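Local coordinates for aspartate aminotransferase, cytoplasmic (Schizosaccharomyces pombe 972h-, PDB 6JPK), which catalyses the pyridoxal phosphate-dependent transfer of the amino group between L-aspartate and 2-oxoglutarate, giving oxaloacetate and L-glutamate, and works as a homodimer, at residues Pro77-Ala82 / Glu262-Met267; Ala101-Val106 / Gln283-Gln288; Val86-Asn91 / Phe247-Ser252. The protein carries 1 engineered substitution. All coordinates share one frame; numbering follows the deposited sequence.

Contact 1. Residues Pro77-Ala82 / Glu262-Met267; sequences PRFTKA and ERTGCM. With PO4 (phosphate ion), chain C.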
ATOM      1  N   PRO A  77       0.382  13.989  -9.066  1.00 10.85           N
ATOM      2  CA  PRO A  77      -0.281  15.275  -8.773  1.00 11.74           C
ATOM      3  C   PRO A  77      -1.582  15.490  -9.525  1.00 12.43           C
ATOM      4  O   PRO A  77      -2.535  16.031  -8.950  1.00 11.62           O
ATOM      5  CB  PRO A  77       0.785  16.310  -9.164  1.00 15.05           C
ATOM      6  CG  PRO A  77       2.086  15.577  -8.983  1.00 14.84           C
ATOM      7  CD  PRO A  77       1.799  14.161  -9.430  1.00 11.47           C
ATOM      8  N   ARG A  78      -1.671  15.083 -10.793  1.00 10.26           N
ATOM      9  CA  ARG A  78      -2.930  15.304 -11.490  1.00 13.64           C
ATOM     10  C   ARG A  78      -4.023  14.371 -10.988  1.00 13.37           C
ATOM     11  O   ARG A  78      -5.206  14.642 -11.225  1.00 12.74           O
ATOM     12  CB  ARG A  78      -2.754  15.155 -13.002  1.00 16.95           C
ATOM     13  CG  ARG A  78      -1.998  13.930 -13.430  1.00 21.43           C
ATOM     14  CD  ARG A  78      -1.268  14.191 -14.761  1.00 29.14           C
ATOM     15  NE  ARG A  78      -0.445  13.046 -15.150  1.00 28.14           N
ATOM     16  CZ  ARG A  78      -0.952  11.927 -15.650  1.00 26.86           C
ATOM     17  NH1 ARG A  78      -2.271  11.833 -15.819  1.00 21.28           N
ATOM     18  NH2 ARG A  78      -0.153  10.912 -15.979  1.00 27.28           N
ATOM     19  N   PHE A  79      -3.655  13.277 -10.311  1.00  8.42           N
ATOM     20  CA  PHE A  79      -4.668  12.485  -9.623  1.00  7.92           C
ATOM     21  C   PHE A  79      -5.107  13.147  -8.320  1.00  9.48           C
ATOM     22  O   PHE A  79      -6.307  13.327  -8.091  1.00  8.47           O
ATOM     23  CB  PHE A  79      -4.167  11.069  -9.338  1.00  7.60           C
ATOM     24  CG  PHE A  79      -5.050  10.309  -8.365  1.00  9.51           C
ATOM     25  CD1 PHE A  79      -6.275   9.793  -8.774  1.00  7.29           C
ATOM     26  CD2 PHE A  79      -4.660  10.134  -7.038  1.00  7.17           C
ATOM     27  CE1 PHE A  79      -7.091   9.104  -7.880  1.00  7.08           C
ATOM     28  CE2 PHE A  79      -5.467   9.434  -6.132  1.00  6.97           C
ATOM     29  CZ  PHE A  79      -6.681   8.924  -6.555  1.00  6.92           C
ATOM     30  N   THR A  80      -4.159  13.496  -7.435  1.00  9.16           N
ATOM     31  CA  THR A  80      -4.576  14.026  -6.139  1.00 10.53           C
ATOM     32  C   THR A  80      -5.363  15.318  -6.313  1.00  9.55           C
ATOM     33  O   THR A  80      -6.338  15.559  -5.591  1.00  7.72           O
ATOM     34  CB  THR A  80      -3.382  14.255  -5.205  1.00  9.77           C
ATOM     35  OG1 THR A  80      -2.487  15.204  -5.794  1.00 10.49           O
ATOM     36  CG2 THR A  80      -2.634  12.936  -4.899  1.00  8.15           C
ATOM     37  N   LYS A  81      -4.974  16.154  -7.282  1.00  8.05           N
ATOM     38  CA  LYS A  81      -5.733  17.384  -7.492  1.00 10.85           C
ATOM     39  C   LYS A  81      -7.139  17.079  -8.004  1.00 12.24           C
ATOM     40  O   LYS A  81      -8.123  17.630  -7.501  1.00 11.34           O
ATOM     41  CB  LYS A  81      -5.000  18.318  -8.456  1.00 15.51           C
ATOM     42  CG  LYS A  81      -5.673  19.698  -8.604  1.00 23.22           C
ATOM     43  CD  LYS A  81      -4.965  20.553  -9.645  1.00 29.79           C
ATOM     44  CE  LYS A  81      -5.632  21.914  -9.819  1.00 33.78           C
ATOM     45  NZ  LYS A  81      -5.106  22.616 -11.031  1.00 34.14           N
ATOM     46  N   ALA A  82      -7.253  16.198  -9.009  1.00 10.41           N
ATOM     47  CA  ALA A  82      -8.563  15.860  -9.572  1.00  9.91           C
ATOM     48  C   ALA A  82      -9.449  15.134  -8.562  1.00 10.02           C
ATOM     49  O   ALA A  82     -10.674  15.319  -8.558  1.00  8.94           O
ATOM     50  CB  ALA A  82      -8.386  14.996 -10.821  1.00  8.24           C
ATOM     51  N   GLU A 262      -6.646  -2.492  -7.708  1.00  6.78           N
ATOM     52  CA  GLU A 262      -5.552  -1.580  -8.010  1.00 12.07           C
ATOM     53  C   GLU A 262      -5.267  -0.601  -6.874  1.00 15.39           C
ATOM     54  O   GLU A 262      -4.227   0.062  -6.913  1.00 14.55           O
ATOM     55  CB  GLU A 262      -5.836  -0.811  -9.312  1.00  8.93           C
ATOM     56  CG  GLU A 262      -6.404  -1.689 -10.455  1.00 14.35           C
ATOM     57  CD  GLU A 262      -5.499  -2.877 -10.860  1.00 21.03           C
ATOM     58  OE1 GLU A 262      -4.330  -2.965 -10.400  1.00 19.36           O
ATOM     59  OE2 GLU A 262      -5.972  -3.736 -11.655  1.00 18.61           O
ATOM     60  N   ARG A 263      -6.155  -0.501  -5.881  1.00  6.50           N
ATOM     61  CA  ARG A 263      -5.924   0.255  -4.648  1.00 12.64           C
ATOM     62  C   ARG A 263      -5.737   1.755  -4.916  1.00 16.40           C
ATOM     63  O   ARG A 263      -4.688   2.342  -4.632  1.00 18.42           O
ATOM     64  CB  ARG A 263      -4.725  -0.310  -3.872  1.00 11.36           C
ATOM     65  CG  ARG A 263      -4.669  -1.832  -3.768  1.00 10.97           C
ATOM     66  CD  ARG A 263      -5.954  -2.424  -3.212  1.00 10.00           C
ATOM     67  NE  ARG A 263      -6.224  -2.041  -1.821  1.00 11.07           N
ATOM     68  CZ  ARG A 263      -7.435  -1.719  -1.371  1.00 11.54           C
ATOM     69  NH1 ARG A 263      -7.613  -1.401  -0.103  1.00 14.40           N
ATOM     70  NH2 ARG A 263      -8.472  -1.682  -2.208  1.00  8.73           N
ATOM     71  N   THR A 264      -6.790   2.384  -5.437  1.00 11.17           N
ATOM     72  CA  THR A 264      -6.756   3.804  -5.789  1.00  9.88           C
ATOM     73  C   THR A 264      -7.641   4.594  -4.822  1.00  9.44           C
ATOM     74  O   THR A 264      -8.871   4.441  -4.818  1.00  6.40           O
ATOM     75  CB  THR A 264      -7.193   4.005  -7.239  1.00 11.23           C
ATOM     76  OG1 THR A 264      -6.391   3.175  -8.092  1.00 12.91           O
ATOM     77  CG2 THR A 264      -7.025   5.454  -7.659  1.00  8.33           C
ATOM     78  N   GLY A 265      -7.012   5.445  -4.014  1.00  8.76           N
ATOM     79  CA  GLY A 265      -7.712   6.252  -3.036  1.00  6.37           C
ATOM     80  C   GLY A 265      -6.917   7.496  -2.724  1.00  6.46           C
ATOM     81  O   GLY A 265      -5.812   7.703  -3.235  1.00  6.55           O
ATOM     82  N   CYS A 266      -7.491   8.338  -1.868  1.00  6.50           N
ATOM     83  CA  CYS A 266      -6.836   9.581  -1.496  1.00  6.61           C
ATOM     84  C   CYS A 266      -7.306  10.010  -0.114  1.00  7.80           C
ATOM     85  O   CYS A 266      -8.498   9.913   0.190  1.00  7.35           O
ATOM     86  CB  CYS A 266      -7.137  10.677  -2.526  1.00  9.07           C
ATOM     87  SG  CYS A 266      -5.933  12.015  -2.508  1.00 10.85           S
ATOM     88  N   MET A 267      -6.371  10.460   0.728  1.00  6.68           N
ATOM     89  CA  MET A 267      -6.721  11.092   1.995  1.00  7.80           C
ATOM     90  C   MET A 267      -6.589  12.598   1.830  1.00  8.09           C
ATOM     91  O   MET A 267      -5.636  13.077   1.206  1.00  7.97           O
ATOM     92  CB  MET A 267      -5.822  10.613   3.147  1.00  9.25           C
ATOM     93  CG  MET A 267      -6.351  10.965   4.553  1.00 15.21           C
ATOM     94  SD  MET A 267      -5.187  11.893   5.608  1.00 25.80           S
ATOM     95  CE  MET A 267      -5.274  13.525   4.911  1.00 24.98           C
TER
HETATM   96  P   PO4 C 501     -10.993   0.129  -0.060  1.00 14.97           P
HETATM   97  O1  PO4 C 501      -9.819  -0.002   0.888  1.00 11.88           O
HETATM   98  O2  PO4 C 501     -10.902   1.393  -0.884  1.00 14.75           O
HETATM   99  O3  PO4 C 501     -10.997  -1.091  -0.959  1.00 12.88           O
HETATM  100  O4  PO4 C 501     -12.308   0.175   0.680  1.00 18.43           O
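The carbonyl oxygen of G265 meets two groups: the backbone N-H of S105 in the adjoining strand, which hydrogen-bonds to it, and the ring of F79, which comes in edge-on from the helix. The oxygen lies near the ring plane, with F79 CE2 3.4 Å and F79 CZ 3.6 Å from G265 O, so the slightly positive C-H rim rather than the electron-rich face meets the carbonyl. CB of F79 points toward the strand, and CG stands anti to the backbone N (chi1 167°), which sets it, and the ring beyond it, on the strand side. The methyl of T264 reaches the same part of the ring at a slant, its CG2 3.7 Å from F79 CE1 and equally near CZ. On the other flank C266 CB lies 4.2 Å from F79 CE2. The next residue, T80, adds a looser touch, its CG2 4.2 Å from C266 SG. The ring thus touches three successive residues, T264, G265 and C266.

R263, next to T264 in the chain, turns its guanidinium edge to a phosphate ion. NH1 of R263 donates to phosphate O1 at 2.8 Å, and NH2 of R263 to O3 at 2.9 Å. S107, G108, T109 and S252 of the same chain, and Y70 of the second subunit, also hydrogen-bond the ion, an arrangement consistent with the cradle for the cofactor phosphate in this aminotransferase family, occupied here by an ion probably from the crystallisation liquor.

The helix 77-87 passes over strand 264-270 at 64° with 9.2 Å between the segment axes. F79 and T80 also rest on strand 100-106, F79 touches A303 of helix 297-308, and M267 packs against helix 107-127.

Contact 2. Residues Ala101-Val106 / Gln283-Gln288; sequences ASMQSV and QLCIVQ
M103 and L284 mark the closest backbone approach, their CA atoms 7.6 Å apart, where strand 101-106 and helix 283-288 run almost parallel, 12° between their directions and 9.8 Å between their axes. M103 makes the largest share of the contact. Its CG packs obliquely on L284, 3.9 Å from L284 CD1, and its SD lies 3.9 Å from C285 SG. The chain bends at chi2 and chi3, and the terminal CE ends beside the helix, 3.5 Å from Q288 CB and also near the carbonyl oxygen of L284.

Strand 100-106 is, within this chain, the outermost strand at one side of the large mixed sheet of this PLP-dependent aminotransferase fold, and helix 274-289, which follows the neighbouring strand 264-270, packs against it; L284 also meets F118 of helix 107-127.

Q288 adds the polar tie. Its CB points toward the strand and CG stands anti to the backbone N (chi1 -174°); its NE2 donates to Q104 O at 2.9 Å. The donor sits nearly in line with the carbonyl bond (175°), and the oxygen lies in the plane of the amide. NE2 also bonds I73 O. An alanine here would probably leave the carbonyls of Q104 and I73 without this donor and M103 CE with less to hold it in place. The side chain of Q104 leads away, its OE1 accepting from L76 N.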
ATOM      1  N   ALA A 101      -4.699  19.390   1.740  1.00 11.27           N
ATOM      2  CA  ALA A 101      -3.545  18.494   1.709  1.00 12.68           C
ATOM      3  C   ALA A 101      -4.047  17.125   1.268  1.00 11.45           C
ATOM      4  O   ALA A 101      -4.845  16.503   1.968  1.00 12.86           O
ATOM      5  CB  ALA A 101      -2.869  18.415   3.078  1.00 10.63           C
ATOM      6  N   SER A 102      -3.606  16.667   0.098  1.00  7.83           N
ATOM      7  CA  SER A 102      -4.109  15.435  -0.506  1.00  7.57           C
ATOM      8  C   SER A 102      -2.968  14.440  -0.640  1.00 12.66           C
ATOM      9  O   SER A 102      -1.903  14.775  -1.166  1.00 12.46           O
ATOM     10  CB  SER A 102      -4.739  15.696  -1.878  1.00 11.04           C
ATOM     11  OG  SER A 102      -5.820  16.622  -1.778  1.00 12.58           O
ATOM     12  N   MET A 103      -3.193  13.218  -0.164  1.00  8.99           N
ATOM     13  CA  MET A 103      -2.199  12.158  -0.224  1.00 11.21           C
ATOM     14  C   MET A 103      -2.832  10.954  -0.903  1.00 11.11           C
ATOM     15  O   MET A 103      -3.757  10.339  -0.351  1.00  7.86           O
ATOM     16  CB  MET A 103      -1.710  11.793   1.175  1.00 14.36           C
ATOM     17  CG  MET A 103      -0.969  12.927   1.869  1.00 19.13           C
ATOM     18  SD  MET A 103       0.814  12.737   1.630  1.00 25.16           S
ATOM     19  CE  MET A 103       0.947  11.013   2.164  1.00  7.36           C
ATOM     20  N   GLN A 104      -2.343  10.618  -2.092  1.00  7.00           N
ATOM     21  CA  GLN A 104      -2.765   9.377  -2.728  1.00  6.86           C
ATOM     22  C   GLN A 104      -2.433   8.222  -1.795  1.00  8.01           C
ATOM     23  O   GLN A 104      -1.344   8.171  -1.212  1.00  9.56           O
ATOM     24  CB  GLN A 104      -2.080   9.205  -4.079  1.00  6.97           C
ATOM     25  CG  GLN A 104      -2.427   7.908  -4.800  1.00  6.88           C
ATOM     26  CD  GLN A 104      -1.654   7.755  -6.092  1.00  7.80           C
ATOM     27  OE1 GLN A 104      -1.213   8.749  -6.701  1.00  7.22           O
ATOM     28  NE2 GLN A 104      -1.487   6.508  -6.527  1.00  7.00           N
ATOM     29  N   SER A 105      -3.385   7.317  -1.624  1.00  7.54           N
ATOM     30  CA  SER A 105      -3.301   6.258  -0.630  0.50  8.85           C
ATOM     31  C   SER A 105      -3.591   4.912  -1.281  1.00 10.34           C
ATOM     32  O   SER A 105      -4.071   4.828  -2.419  1.00 10.05           O
ATOM     33  CB  SER A 105      -4.289   6.508   0.518  0.50  9.22           C
ATOM     34  OG  SER A 105      -5.613   6.622   0.017  0.50  6.34           O
ATOM     35  N   VAL A 106      -3.311   3.850  -0.532  1.00  8.47           N
ATOM     36  CA  VAL A 106      -3.646   2.501  -0.967  1.00  8.45           C
ATOM     37  C   VAL A 106      -5.143   2.337  -0.730  1.00  9.06           C
ATOM     38  O   VAL A 106      -5.568   1.713   0.252  1.00 10.29           O
ATOM     39  CB  VAL A 106      -2.828   1.439  -0.211  1.00  9.17           C
ATOM     40  CG1 VAL A 106      -3.115   0.041  -0.756  1.00  6.60           C
ATOM     41  CG2 VAL A 106      -1.335   1.749  -0.308  1.00  9.62           C
ATOM     42  N   GLN A 283       3.933  16.253   7.483  1.00  9.05           N
ATOM     43  CA  GLN A 283       3.895  15.156   8.444  1.00 10.99           C
ATOM     44  C   GLN A 283       3.240  13.909   7.868  1.00 11.86           C
ATOM     45  O   GLN A 283       3.631  12.788   8.226  1.00 10.94           O
ATOM     46  CB  GLN A 283       3.155  15.592   9.710  1.00  9.09           C
ATOM     47  CG  GLN A 283       3.860  16.695  10.457  1.00  9.55           C
ATOM     48  CD  GLN A 283       5.235  16.272  10.937  1.00 14.41           C
ATOM     49  OE1 GLN A 283       5.517  15.075  11.080  1.00 13.31           O
ATOM     50  NE2 GLN A 283       6.101  17.250  11.178  1.00 13.75           N
ATOM     51  N   LEU A 284       2.230  14.082   7.010  1.00  8.33           N
ATOM     52  CA  LEU A 284       1.615  12.940   6.341  1.00  7.99           C
ATOM     53  C   LEU A 284       2.619  12.225   5.446  1.00  8.15           C
ATOM     54  O   LEU A 284       2.564  11.000   5.302  1.00  7.73           O
ATOM     55  CB  LEU A 284       0.409  13.401   5.516  1.00  7.84           C
ATOM     56  CG  LEU A 284      -0.807  13.914   6.296  1.00  9.04           C
ATOM     57  CD1 LEU A 284      -1.778  14.563   5.341  1.00  7.79           C
ATOM     58  CD2 LEU A 284      -1.490  12.754   7.038  1.00  8.91           C
ATOM     59  N   CYS A 285       3.532  12.983   4.830  1.00  8.58           N
ATOM     60  CA  CYS A 285       4.574  12.393   3.995  1.00  9.96           C
ATOM     61  C   CYS A 285       5.534  11.540   4.813  1.00 10.58           C
ATOM     62  O   CYS A 285       6.054  10.539   4.305  1.00  9.53           O
ATOM     63  CB  CYS A 285       5.347  13.492   3.255  1.00 11.57           C
ATOM     64  SG  CYS A 285       4.389  14.232   1.890  1.00 17.03           S
ATOM     65  N   ILE A 286       5.782  11.920   6.068  1.00  8.43           N
ATOM     66  CA  ILE A 286       6.624  11.102   6.942  1.00 11.77           C
ATOM     67  C   ILE A 286       5.973   9.748   7.197  1.00 12.06           C
ATOM     68  O   ILE A 286       6.625   8.700   7.100  1.00 10.31           O
ATOM     69  CB  ILE A 286       6.915  11.846   8.256  1.00 14.63           C
ATOM     70  CG1 ILE A 286       7.803  13.062   7.979  1.00 14.61           C
ATOM     71  CG2 ILE A 286       7.559  10.898   9.278  1.00 16.66           C
ATOM     72  CD1 ILE A 286       8.078  13.886   9.210  1.00 23.41           C
ATOM     73  N   VAL A 287       4.675   9.743   7.514  1.00  8.09           N
ATOM     74  CA  VAL A 287       3.972   8.473   7.693  1.00  9.86           C
ATOM     75  C   VAL A 287       4.045   7.634   6.419  1.00 12.05           C
ATOM     76  O   VAL A 287       4.412   6.454   6.452  1.00 13.33           O
ATOM     77  CB  VAL A 287       2.515   8.722   8.126  1.00 14.01           C
ATOM     78  CG1 VAL A 287       1.742   7.395   8.160  1.00 14.34           C
ATOM     79  CG2 VAL A 287       2.486   9.396   9.493  1.00 13.79           C
ATOM     80  N   GLN A 288       3.681   8.232   5.278  1.00  9.51           N
ATOM     81  CA  GLN A 288       3.722   7.544   3.986  1.00  9.25           C
ATOM     82  C   GLN A 288       5.105   6.958   3.700  1.00  9.41           C
ATOM     83  O   GLN A 288       5.233   5.808   3.258  1.00  9.90           O
ATOM     84  CB  GLN A 288       3.328   8.533   2.880  1.00 11.40           C
ATOM     85  CG  GLN A 288       3.185   7.936   1.467  1.00 12.93           C
ATOM     86  CD  GLN A 288       1.725   7.699   1.112  1.00 15.63           C
ATOM     87  OE1 GLN A 288       0.971   7.149   1.915  1.00 18.79           O
ATOM     88  NE2 GLN A 288       1.312   8.131  -0.084  1.00 10.53           N
TER

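Contact 3. Residues Val86-Asn91 / Phe247-Ser252; sequences VLFRPN and FFVCQS. With PO4 (phosphate ion), chain C.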
ATOM      1  N   VAL A  86     -13.269  16.559  -7.559  1.00  8.09           N
ATOM      2  CA  VAL A  86     -14.559  15.896  -7.763  1.00  8.05           C
ATOM      3  C   VAL A  86     -15.344  15.811  -6.446  1.00 10.83           C
ATOM      4  O   VAL A  86     -16.583  15.781  -6.462  1.00  7.99           O
ATOM      5  CB  VAL A  86     -14.374  14.514  -8.426  1.00  9.85           C
ATOM      6  CG1 VAL A  86     -13.751  13.511  -7.461  1.00  7.60           C
ATOM      7  CG2 VAL A  86     -15.723  13.979  -8.977  1.00  7.98           C
ATOM      8  N   LEU A  87     -14.647  15.819  -5.295  1.00  9.06           N
ATOM      9  CA  LEU A  87     -15.320  15.864  -3.991  1.00 11.37           C
ATOM     10  C   LEU A  87     -15.973  17.213  -3.736  1.00 11.18           C
ATOM     11  O   LEU A  87     -17.018  17.285  -3.083  1.00  8.29           O
ATOM     12  CB  LEU A  87     -14.326  15.599  -2.857  1.00 11.11           C
ATOM     13  CG  LEU A  87     -13.758  14.196  -2.686  1.00 16.40           C
ATOM     14  CD1 LEU A  87     -12.746  14.178  -1.544  1.00 15.98           C
ATOM     15  CD2 LEU A  87     -14.892  13.195  -2.448  1.00 11.61           C
ATOM     16  N   PHE A  88     -15.339  18.294  -4.188  1.00  8.17           N
ATOM     17  CA  PHE A  88     -15.674  19.653  -3.796  1.00 10.75           C
ATOM     18  C   PHE A  88     -16.038  20.506  -5.006  1.00 12.67           C
ATOM     19  O   PHE A  88     -15.668  21.680  -5.091  1.00  9.99           O
ATOM     20  CB  PHE A  88     -14.517  20.297  -3.023  1.00  8.50           C
ATOM     21  CG  PHE A  88     -14.218  19.624  -1.690  1.00 10.00           C
ATOM     22  CD1 PHE A  88     -15.159  19.634  -0.664  1.00  9.90           C
ATOM     23  CD2 PHE A  88     -13.005  18.995  -1.470  1.00 10.72           C
ATOM     24  CE1 PHE A  88     -14.899  19.018   0.565  1.00 11.51           C
ATOM     25  CE2 PHE A  88     -12.735  18.378  -0.245  1.00 14.64           C
ATOM     26  CZ  PHE A  88     -13.688  18.386   0.768  1.00 12.46           C
ATOM     27  N   ARG A  89     -16.791  19.941  -5.949  1.00  8.76           N
ATOM     28  CA  ARG A  89     -17.205  20.741  -7.102  1.00 13.93           C
ATOM     29  C   ARG A  89     -17.950  22.015  -6.703  1.00 14.33           C
ATOM     30  O   ARG A  89     -17.682  23.064  -7.319  1.00 15.31           O
ATOM     31  CB  ARG A  89     -18.022  19.877  -8.083  1.00 11.12           C
ATOM     32  CG  ARG A  89     -17.274  18.602  -8.552  1.00 14.04           C
ATOM     33  CD  ARG A  89     -17.543  18.228 -10.023  1.00 17.47           C
ATOM     34  NE  ARG A  89     -18.883  17.683 -10.224  1.00 21.66           N
ATOM     35  CZ  ARG A  89     -19.467  17.518 -11.410  1.00 22.68           C
ATOM     36  NH1 ARG A  89     -18.835  17.862 -12.530  1.00 18.94           N
ATOM     37  NH2 ARG A  89     -20.695  17.015 -11.474  1.00 23.02           N
ATOM     38  N   PRO A  90     -18.842  22.025  -5.700  1.00 12.18           N
ATOM     39  CA  PRO A  90     -19.435  23.305  -5.269  1.00 10.07           C
ATOM     40  C   PRO A  90     -18.480  24.222  -4.514  1.00 12.47           C
ATOM     41  O   PRO A  90     -18.872  25.351  -4.207  1.00 12.20           O
ATOM     42  CB  PRO A  90     -20.590  22.876  -4.352  1.00 11.80           C
ATOM     43  CG  PRO A  90     -20.839  21.416  -4.682  1.00 12.63           C
ATOM     44  CD  PRO A  90     -19.488  20.883  -5.026  1.00 10.97           C
ATOM     45  N   ASN A  91     -17.259  23.797  -4.188  1.00 10.44           N
ATOM     46  CA  ASN A  91     -16.341  24.616  -3.387  1.00 11.00           C
ATOM     47  C   ASN A  91     -14.934  24.623  -3.983  1.00  9.67           C
ATOM     48  O   ASN A  91     -13.963  24.229  -3.324  1.00 10.08           O
ATOM     49  CB  ASN A  91     -16.317  24.116  -1.943  1.00 10.18           C
ATOM     50  CG  ASN A  91     -17.568  24.491  -1.177  1.00 12.52           C
ATOM     51  OD1 ASN A  91     -17.813  25.656  -0.941  1.00 13.83           O
ATOM     52  ND2 ASN A  91     -18.357  23.496  -0.774  1.00 10.21           N
ATOM     53  N   PHE A 247     -11.163  19.627   8.705  1.00  8.68           N
ATOM     54  CA  PHE A 247     -11.653  18.255   8.830  1.00  8.37           C
ATOM     55  C   PHE A 247     -10.898  17.373   7.840  1.00  9.31           C
ATOM     56  O   PHE A 247     -10.126  17.865   7.009  1.00  8.11           O
ATOM     57  CB  PHE A 247     -13.176  18.175   8.614  1.00  8.33           C
ATOM     58  CG  PHE A 247     -13.642  18.566   7.212  1.00  9.27           C
ATOM     59  CD1 PHE A 247     -13.707  19.900   6.824  1.00 10.19           C
ATOM     60  CD2 PHE A 247     -14.051  17.591   6.304  1.00 10.03           C
ATOM     61  CE1 PHE A 247     -14.145  20.261   5.542  1.00  8.55           C
ATOM     62  CE2 PHE A 247     -14.490  17.937   5.017  1.00  9.96           C
ATOM     63  CZ  PHE A 247     -14.541  19.277   4.636  1.00  9.25           C
ATOM     64  N   PHE A 248     -11.148  16.057   7.928  1.00  7.81           N
ATOM     65  CA  PHE A 248     -10.477  15.046   7.113  1.00  7.55           C
ATOM     66  C   PHE A 248     -11.467  14.300   6.235  1.00  7.34           C
ATOM     67  O   PHE A 248     -12.636  14.118   6.600  1.00  7.34           O
ATOM     68  CB  PHE A 248      -9.738  14.010   7.965  1.00  7.46           C
ATOM     69  CG  PHE A 248      -8.611  14.579   8.774  1.00  7.68           C
ATOM     70  CD1 PHE A 248      -8.868  15.261   9.959  1.00  7.95           C
ATOM     71  CD2 PHE A 248      -7.289  14.418   8.360  1.00  9.62           C
ATOM     72  CE1 PHE A 248      -7.828  15.781  10.720  1.00  9.80           C
ATOM     73  CE2 PHE A 248      -6.241  14.926   9.123  1.00  7.90           C
ATOM     74  CZ  PHE A 248      -6.513  15.622  10.294  1.00  8.17           C
ATOM     75  N   VAL A 249     -10.982  13.839   5.083  1.00  7.18           N
ATOM     76  CA  VAL A 249     -11.782  13.032   4.163  1.00  8.07           C
ATOM     77  C   VAL A 249     -10.946  11.849   3.693  1.00  8.34           C
ATOM     78  O   VAL A 249      -9.806  12.032   3.250  1.00 10.31           O
ATOM     79  CB  VAL A 249     -12.272  13.845   2.948  1.00  9.61           C
ATOM     80  CG1 VAL A 249     -13.153  12.970   2.054  1.00 10.00           C
ATOM     81  CG2 VAL A 249     -13.011  15.111   3.380  1.00  7.53           C
ATOM     82  N   CYS A 250     -11.513  10.643   3.767  1.00  8.37           N
ATOM     83  CA  CYS A 250     -10.888   9.437   3.228  1.00  6.49           C
ATOM     84  C   CYS A 250     -11.715   8.940   2.046  1.00  9.48           C
ATOM     85  O   CYS A 250     -12.882   8.575   2.214  1.00  6.51           O
ATOM     86  CB  CYS A 250     -10.769   8.350   4.295  1.00  6.41           C
ATOM     87  SG  CYS A 250      -9.934   8.909   5.790  1.00 12.00           S
ATOM     88  N   GLN A 251     -11.101   8.905   0.864  1.00  6.42           N
ATOM     89  CA  GLN A 251     -11.804   8.740  -0.402  1.00  9.35           C
ATOM     90  C   GLN A 251     -11.303   7.490  -1.101  1.00 11.12           C
ATOM     91  O   GLN A 251     -10.092   7.266  -1.181  1.00  9.46           O
ATOM     92  CB  GLN A 251     -11.589   9.968  -1.288  1.00  6.58           C
ATOM     93  CG  GLN A 251     -12.099   9.886  -2.712  1.00  6.75           C
ATOM     94  CD  GLN A 251     -11.659  11.115  -3.512  1.00  8.76           C
ATOM     95  OE1 GLN A 251     -10.568  11.644  -3.282  1.00  9.31           O
ATOM     96  NE2 GLN A 251     -12.514  11.594  -4.414  1.00  6.99           N
ATOM     97  N   SER A 252     -12.228   6.675  -1.593  1.00  6.31           N
ATOM     98  CA  SER A 252     -11.899   5.469  -2.333  1.00  6.27           C
ATOM     99  C   SER A 252     -12.509   5.536  -3.726  1.00  9.04           C
ATOM    100  O   SER A 252     -13.648   5.988  -3.891  1.00  6.96           O
ATOM    101  CB  SER A 252     -12.416   4.208  -1.605  1.00  6.27           C
ATOM    102  OG  SER A 252     -12.274   3.053  -2.408  1.00  6.18           O
TER
HETATM  103  P   PO4 C 501     -10.993   0.129  -0.060  1.00 14.97           P
HETATM  104  O1  PO4 C 501      -9.819  -0.002   0.888  1.00 11.88           O
HETATM  105  O2  PO4 C 501     -10.902   1.393  -0.884  1.00 14.75           O
HETATM  106  O3  PO4 C 501     -10.997  -1.091  -0.959  1.00 12.88           O
HETATM  107  O4  PO4 C 501     -12.308   0.175   0.680  1.00 18.43           O
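L87 meets Q251 tip to tip, and its forked end lies against the amide: CG of L87 comes closest, 3.4 Å from Q251 NE2, with CD2 beside it, 3.5 Å from the same NE2, and CD1 toward OE1, 3.8 Å from Q251 OE1. Q251 presents this end because its CG is anti to the backbone N (chi1 172°) and the chain runs extended beyond it. The same CD1 of L87 also touches V249, 3.8 Å from V249 CG1, so the methyl drops into the hollow between two strand residues that point to the helix from one side of the sheet. V86 adds a flank to the amide, its CG1 3.8 Å from Q251 NE2.

The second bump is F88, the first residue to leave the helix. L87 CB lies under the rim of one face of the F88 ring, whose far end pushes into the next hollow along the strand, where F88 CZ is 4.1 Å from F247 CZ and 4.2 Å from V249 CG2. The two phenylalanines reach toward each other tip to tip. V249 thereby separates the two bumps, with L87 on one methyl and F88 on the other. From F88 to N91 the chain makes a type I beta turn, closed by a bond from N91 N to F88 O.

The helix end covers one side of strand 247-252, whose C250 packs from the other side on helix 107-127. At the strand's last residue, S252 OG bonds phosphate O2 at 2.6 Å and also A254 N.

The greasy cover of the L87 fork leaves the buried Q251 amide dependent on partners beyond the two segments: OE1 bonds H268 NE2 and NE2 bonds A83 O, which would fix the amide's rotation and allow it to sit among hydrocarbon groups.

From the N terminus, helix 77-87 supplies the first halves of contacts 1 and 3, and strand 100-106 then begins contact 2. Strand 247-252 closes the loop of contact 3, strand 264-270 that of contact 1, and helix 274-289 that of contact 2. Contact 3 therefore nests inside contact 1, while contact 2 crosses both. The three strands involved are consecutive in the large sheet, with 264-270 between the other two and antiparallel to each, so contacts 1 and 3 set one helix against neighbouring strands and contact 2 joins the outermost strand to the helix that follows 264-270. Contacts 1 and 3 both border the bound phosphate.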